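PDB 3TMA: tRNA (guanine(6)-N2)-methyltransferase from Thermus thermophilus, which methylates the guanosine at position 6 of tRNA(Phe) to N2-methylguanosine, using S-adenosyl-L-methionine as the methyl donor. Local coordinates for residues A218-A221 and A222-G226; G291-H294 and L295-F299. All blocks are in the same frame, centred on the assembly; numbering follows the deposited sequence.

Contact 1: residues A218-A221 and A222-G226; sequences ALEA and ASTLG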
ATOM      1  N   ALA A 218      -9.269  -2.627 -11.083  1.00 22.95           N
ATOM      2  CA  ALA A 218     -10.733  -2.735 -11.198  1.00 22.53           C
ATOM      3  C   ALA A 218     -11.394  -3.285  -9.928  1.00 23.14           C
ATOM      4  O   ALA A 218     -12.458  -2.798  -9.519  1.00 22.89           O
ATOM      5  CB  ALA A 218     -11.152  -3.609 -12.441  1.00 23.06           C
ATOM      6  N   LEU A 219     -10.783  -4.309  -9.320  1.00 22.31           N
ATOM      7  CA  LEU A 219     -11.371  -4.940  -8.155  1.00 24.28           C
ATOM      8  C   LEU A 219     -11.281  -3.966  -6.994  1.00 24.09           C
ATOM      9  O   LEU A 219     -12.217  -3.889  -6.198  1.00 24.90           O
ATOM     10  CB  LEU A 219     -10.597  -6.251  -7.803  1.00 26.26           C
ATOM     11  CG  LEU A 219     -10.619  -7.337  -8.907  1.00 31.95           C
ATOM     12  CD1 LEU A 219      -9.548  -8.430  -8.659  1.00 32.90           C
ATOM     13  CD2 LEU A 219     -11.999  -7.976  -8.985  1.00 33.26           C
ATOM     14  N   GLU A 220     -10.116  -3.304  -6.816  1.00 21.49           N
ATOM     15  CA  GLU A 220      -9.986  -2.298  -5.751  1.00 23.50           C
ATOM     16  C   GLU A 220     -11.035  -1.181  -5.870  1.00 24.03           C
ATOM     17  O   GLU A 220     -11.698  -0.778  -4.860  1.00 26.00           O
ATOM     18  CB  GLU A 220      -8.569  -1.725  -5.682  1.00 23.68           C
ATOM     19  CG  GLU A 220      -8.344  -0.775  -4.466  1.00 27.06           C
ATOM     20  CD  GLU A 220      -8.320  -1.502  -3.074  1.00 34.12           C
ATOM     21  OE1 GLU A 220      -8.274  -2.749  -3.005  1.00 34.07           O
ATOM     22  OE2 GLU A 220      -8.366  -0.808  -2.045  1.00 31.28           O
ATOM     23  N   ALA A 221     -11.207  -0.689  -7.094  1.00 21.76           N
ATOM     24  CA  ALA A 221     -12.199   0.340  -7.365  1.00 22.18           C
ATOM     25  C   ALA A 221     -13.637  -0.161  -7.036  1.00 23.13           C
ATOM     26  O   ALA A 221     -14.424   0.540  -6.387  1.00 23.96           O
ATOM     27  CB  ALA A 221     -12.120   0.747  -8.852  1.00 22.34           C
ATOM     28  N   ALA A 222     -14.001  -1.334  -7.558  1.00 22.03           N
ATOM     29  CA  ALA A 222     -15.368  -1.882  -7.336  1.00 24.13           C
ATOM     30  C   ALA A 222     -15.628  -2.115  -5.860  1.00 26.09           C
ATOM     31  O   ALA A 222     -16.677  -1.718  -5.336  1.00 25.62           O
ATOM     32  CB  ALA A 222     -15.590  -3.181  -8.122  1.00 22.95           C
ATOM     33  N   SER A 223     -14.632  -2.666  -5.166  1.00 26.50           N
ATOM     34  CA  SER A 223     -14.771  -2.997  -3.755  0.50 27.15           C
ATOM     35  C   SER A 223     -14.930  -1.719  -2.924  1.00 29.77           C
ATOM     36  O   SER A 223     -15.666  -1.697  -1.951  1.00 30.69           O
ATOM     37  CB  SER A 223     -13.553  -3.805  -3.293  0.50 28.75           C
ATOM     38  OG  SER A 223     -13.451  -3.849  -1.878  0.50 27.75           O
ATOM     39  N   THR A 224     -14.251  -0.646  -3.332  1.00 27.91           N
ATOM     40  CA  THR A 224     -14.289   0.634  -2.599  1.00 28.98           C
ATOM     41  C   THR A 224     -15.529   1.486  -2.920  1.00 30.39           C
ATOM     42  O   THR A 224     -16.119   2.085  -2.027  1.00 31.48           O
ATOM     43  CB  THR A 224     -13.049   1.498  -2.955  1.00 28.56           C
ATOM     44  OG1 THR A 224     -11.865   0.758  -2.622  1.00 31.86           O
ATOM     45  CG2 THR A 224     -13.084   2.835  -2.158  1.00 31.20           C
ATOM     46  N   LEU A 225     -15.879   1.586  -4.195  1.00 26.51           N
ATOM     47  CA  LEU A 225     -16.939   2.509  -4.644  1.00 28.50           C
ATOM     48  C   LEU A 225     -18.349   1.885  -4.568  1.00 30.74           C
ATOM     49  O   LEU A 225     -19.373   2.611  -4.481  1.00 31.35           O
ATOM     50  CB  LEU A 225     -16.656   2.948  -6.094  1.00 25.89           C
ATOM     51  CG  LEU A 225     -15.339   3.700  -6.284  1.00 27.70           C
ATOM     52  CD1 LEU A 225     -15.064   3.981  -7.801  1.00 27.42           C
ATOM     53  CD2 LEU A 225     -15.433   5.022  -5.476  1.00 32.67           C
ATOM     54  N   GLY A 226     -18.398   0.551  -4.611  1.00 30.16           N
ATOM     55  CA  GLY A 226     -19.688  -0.200  -4.559  1.00 29.88           C
ATOM     56  C   GLY A 226     -20.451  -0.117  -5.885  1.00 29.42           C
ATOM     57  O   GLY A 226     -19.988   0.535  -6.822  1.00 28.39           O
TER
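Two groups of Thr-224 meet the carbonyl of Glu-220 from opposite faces of its plane: the amide N donates a hydrogen bond of 3.0 Å to Glu-220 O, and the hydroxyl OG1 donates a second, of 2.7 Å, to that same oxygen. Both donors are tilted from the plane, by about 30° for OG1. With chi1 at -58°, Thr-224 OG1 sits beside its own backbone N and turns back along the helix, the usual way for a helical threonine to bond the carbonyl four residues earlier. The chain of Glu-220, bent at chi2, crosses that of Thr-224 at a slant, and OE2 stays 3.9 Å from Thr-224 OG1. Gln-193 NE2 bonds Glu-220 OE2 and Thr-224 OG1, bridging the two side chains, while Glu-220 OE1 forms salt bridges with Arg-177 and Arg-71. So many positive and donor groups would be expected to keep this buried carboxylate ionised. At the next residue, Leu-225 N donates a hydrogen bond to Ala-221 O (2.8 Å). Ala-221 CB and Leu-225 CD1 meet loosely, at 4.5 Å. Gly-226 then leaves helical geometry with positive phi (75°), although its N still reaches Ala-222 O at 2.9 Å. The residues form the body and end of helix 216-225, the link between strands 207-209 and 231-235 in a beta-alpha-beta unit of the Rossmann-fold methyltransferase domain. Arg-71, which also bonds Ser-223 OG, lies within the THUMP sequence range, consistent with a link between the two domains. Around the helix, Leu-196 of helix 189-198 covers Ala-221 and Thr-224, Ala-247 and Ala-248 of helix 238-250 take Leu-219, and Ala-218 rests on Val-231 and Ala-233 of strand 231-235.

Contact 2: residues G291-H294 and L295-F299; sequences GLFH and LYWDF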
ATOM      1  N   GLY A 291       8.341   2.584 -29.386  1.00 75.60           N
ATOM      2  CA  GLY A 291       7.092   1.831 -29.286  1.00 70.77           C
ATOM      3  C   GLY A 291       6.339   2.254 -28.038  1.00 64.37           C
ATOM      4  O   GLY A 291       5.120   2.415 -28.061  1.00 61.21           O
ATOM      5  N   LEU A 292       7.074   2.433 -26.945  1.00 60.39           N
ATOM      6  CA  LEU A 292       6.482   2.929 -25.724  1.00 56.14           C
ATOM      7  C   LEU A 292       5.925   4.346 -25.869  1.00 51.40           C
ATOM      8  O   LEU A 292       4.823   4.624 -25.414  1.00 47.83           O
ATOM      9  CB  LEU A 292       7.465   2.852 -24.565  1.00 57.01           C
ATOM     10  CG  LEU A 292       6.842   2.985 -23.184  1.00 56.20           C
ATOM     11  CD1 LEU A 292       5.768   1.895 -22.922  1.00 54.01           C
ATOM     12  CD2 LEU A 292       7.957   2.908 -22.168  1.00 59.56           C
ATOM     13  N   PHE A 293       6.659   5.225 -26.533  1.00 51.62           N
ATOM     14  CA  PHE A 293       6.192   6.588 -26.741  1.00 49.39           C
ATOM     15  C   PHE A 293       4.890   6.600 -27.531  1.00 47.49           C
ATOM     16  O   PHE A 293       4.000   7.414 -27.253  1.00 43.91           O
ATOM     17  CB  PHE A 293       7.245   7.442 -27.473  1.00 52.39           C
ATOM     18  CG  PHE A 293       6.756   8.841 -27.809  1.00 52.55           C
ATOM     19  CD1 PHE A 293       6.601   9.800 -26.803  1.00 52.20           C
ATOM     20  CD2 PHE A 293       6.430   9.188 -29.105  1.00 56.01           C
ATOM     21  CE1 PHE A 293       6.156  11.085 -27.094  1.00 50.90           C
ATOM     22  CE2 PHE A 293       5.990  10.480 -29.411  1.00 55.60           C
ATOM     23  CZ  PHE A 293       5.833  11.420 -28.402  1.00 52.77           C
ATOM     24  N   HIS A 294       4.809   5.707 -28.520  1.00 49.19           N
ATOM     25  CA  HIS A 294       3.616   5.603 -29.355  0.50 49.46           C
ATOM     26  C   HIS A 294       2.432   5.033 -28.586  1.00 46.35           C
ATOM     27  O   HIS A 294       1.290   5.413 -28.846  1.00 45.09           O
ATOM     28  CB  HIS A 294       3.868   4.784 -30.630  0.50 53.39           C
ATOM     29  CG  HIS A 294       2.681   4.715 -31.548  0.50 56.82           C
ATOM     30  ND1 HIS A 294       2.364   5.723 -32.434  0.50 61.28           N
ATOM     31  CD2 HIS A 294       1.718   3.771 -31.693  0.50 59.91           C
ATOM     32  CE1 HIS A 294       1.281   5.386 -33.114  0.50 63.61           C
ATOM     33  NE2 HIS A 294       0.861   4.212 -32.672  0.50 62.70           N
ATOM     34  N   LEU A 295       2.681   4.140 -27.643  1.00 45.02           N
ATOM     35  CA  LEU A 295       1.573   3.659 -26.796  1.00 41.90           C
ATOM     36  C   LEU A 295       1.072   4.782 -25.907  1.00 38.88           C
ATOM     37  O   LEU A 295      -0.146   4.968 -25.781  1.00 35.79           O
ATOM     38  CB  LEU A 295       1.974   2.438 -25.960  1.00 43.04           C
ATOM     39  CG  LEU A 295       1.090   1.981 -24.769  1.00 45.40           C
ATOM     40  CD1 LEU A 295      -0.305   1.569 -25.191  1.00 44.66           C
ATOM     41  CD2 LEU A 295       1.788   0.818 -24.122  1.00 50.83           C
ATOM     42  N   TYR A 296       1.999   5.540 -25.300  1.00 36.84           N
ATOM     43  CA  TYR A 296       1.590   6.666 -24.441  1.00 34.40           C
ATOM     44  C   TYR A 296       0.799   7.684 -25.266  1.00 34.50           C
ATOM     45  O   TYR A 296      -0.200   8.236 -24.806  1.00 30.69           O
ATOM     46  CB  TYR A 296       2.805   7.395 -23.874  1.00 35.25           C
ATOM     47  CG  TYR A 296       3.446   6.759 -22.656  1.00 41.23           C
ATOM     48  CD1 TYR A 296       2.906   5.629 -22.060  1.00 43.86           C
ATOM     49  CD2 TYR A 296       4.635   7.279 -22.133  1.00 49.68           C
ATOM     50  CE1 TYR A 296       3.481   5.083 -20.902  1.00 48.72           C
ATOM     51  CE2 TYR A 296       5.235   6.727 -20.999  1.00 52.23           C
ATOM     52  CZ  TYR A 296       4.642   5.626 -20.386  1.00 52.85           C
ATOM     53  OH  TYR A 296       5.248   5.065 -19.274  1.00 55.11           O
ATOM     54  N   TRP A 297       1.325   8.000 -26.438  1.00 34.16           N
ATOM     55  CA  TRP A 297       0.701   8.987 -27.324  1.00 37.46           C
ATOM     56  C   TRP A 297      -0.781   8.655 -27.631  1.00 36.30           C
ATOM     57  O   TRP A 297      -1.698   9.486 -27.432  1.00 34.73           O
ATOM     58  CB  TRP A 297       1.494   8.995 -28.641  1.00 40.86           C
ATOM     59  CG  TRP A 297       0.926   9.927 -29.621  1.00 47.70           C
ATOM     60  CD1 TRP A 297      -0.096   9.690 -30.516  1.00 48.15           C
ATOM     61  CD2 TRP A 297       1.297  11.278 -29.785  1.00 50.24           C
ATOM     62  NE1 TRP A 297      -0.377  10.825 -31.212  1.00 48.59           N
ATOM     63  CE2 TRP A 297       0.484  11.811 -30.803  1.00 54.85           C
ATOM     64  CE3 TRP A 297       2.271  12.088 -29.195  1.00 54.99           C
ATOM     65  CZ2 TRP A 297       0.611  13.115 -31.237  1.00 59.30           C
ATOM     66  CZ3 TRP A 297       2.400  13.381 -29.635  1.00 58.55           C
ATOM     67  CH2 TRP A 297       1.567  13.887 -30.632  1.00 60.79           C
ATOM     68  N   ASP A 298      -1.008   7.429 -28.107  1.00 36.49           N
ATOM     69  CA  ASP A 298      -2.349   6.964 -28.443  1.00 38.48           C
ATOM     70  C   ASP A 298      -3.238   6.779 -27.202  1.00 35.79           C
ATOM     71  O   ASP A 298      -4.431   7.096 -27.233  1.00 34.72           O
ATOM     72  CB  ASP A 298      -2.280   5.621 -29.172  1.00 40.76           C
ATOM     73  CG  ASP A 298      -1.646   5.719 -30.566  1.00 50.07           C
ATOM     74  OD1 ASP A 298      -1.466   6.840 -31.112  1.00 50.02           O
ATOM     75  OD2 ASP A 298      -1.333   4.631 -31.117  1.00 59.44           O
ATOM     76  N   PHE A 299      -2.674   6.223 -26.136  1.00 32.25           N
ATOM     77  CA  PHE A 299      -3.451   6.035 -24.940  1.00 30.61           C
ATOM     78  C   PHE A 299      -3.909   7.383 -24.369  1.00 28.97           C
ATOM     79  O   PHE A 299      -5.059   7.527 -23.972  1.00 27.06           O
ATOM     80  CB  PHE A 299      -2.683   5.246 -23.861  1.00 31.70           C
ATOM     81  CG  PHE A 299      -3.248   5.447 -22.467  1.00 27.40           C
ATOM     82  CD1 PHE A 299      -4.475   4.909 -22.130  1.00 28.30           C
ATOM     83  CD2 PHE A 299      -2.548   6.176 -21.523  1.00 32.45           C
ATOM     84  CE1 PHE A 299      -5.030   5.114 -20.880  1.00 29.17           C
ATOM     85  CE2 PHE A 299      -3.073   6.397 -20.262  1.00 31.96           C
ATOM     86  CZ  PHE A 299      -4.338   5.900 -19.946  1.00 31.51           C
TER
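Trp-297 packs against Phe-293, one helical turn earlier, and can be followed outward from its backbone. Its CB lies 3.3 Å from Phe-293 O, the carbonyl that also accepts the Trp-297 amide. Because CG is anti to the backbone N (chi1 178°), the indole runs alongside the Phe-293 ring, both side chains pointing the same way. Indole CE3 comes 3.7 Å from Phe-293 CZ, and CZ3, further out, is 4.1 Å from the same atom. The planes stand at 50°, an oblique pair. At the indole edge, in its plane, lies Asp-298 OD1; Arg-301 makes a cation-pi contact with the ring. On another side of the helix, Leu-292 CG lies over one face of the Tyr-296 ring, and Leu-292 CD1 approaches Leu-295 CD2 to 4.3 Å. The Tyr-296 hydroxyl bonds Thr-317 at the end of strand 312-317, while Phe-293 packs on Leu-322 and Ala-326 of helix 320-326. His-294 and Asp-298 are less certain, since His-294 has two conformers; in one, Asp-298 CG lies 3.6 Å above the plane of the His-294 ring, toward its rim. Trp-297 thus serves both the apolar contact with Phe-293 and the cation-pi contact with Arg-301, and the doubtful His-294/Asp-298 pair would be electrostatically favourable if the imidazole is protonated.

How the contacts relate
Both contacts run along one helix each in the methyltransferase domain, with centres about 27 Å apart and nearest atoms about 13 Å apart, and neither touches the other. Contact 1 is the buried one: alanines and a leucine meet the neighbouring helices and strand, and the polar side chains bond arginines and a glutamine. Contact 2 is partly buried and further from the centre of the chain; large aromatic and leucine side chains do the packing, with His-294 exposed and Asp-298 partly so. They share no helix. Each flanks the probable S-adenosyl-L-methionine site, Leu-219 near Gly-215 and Leu-295 near Ala-263.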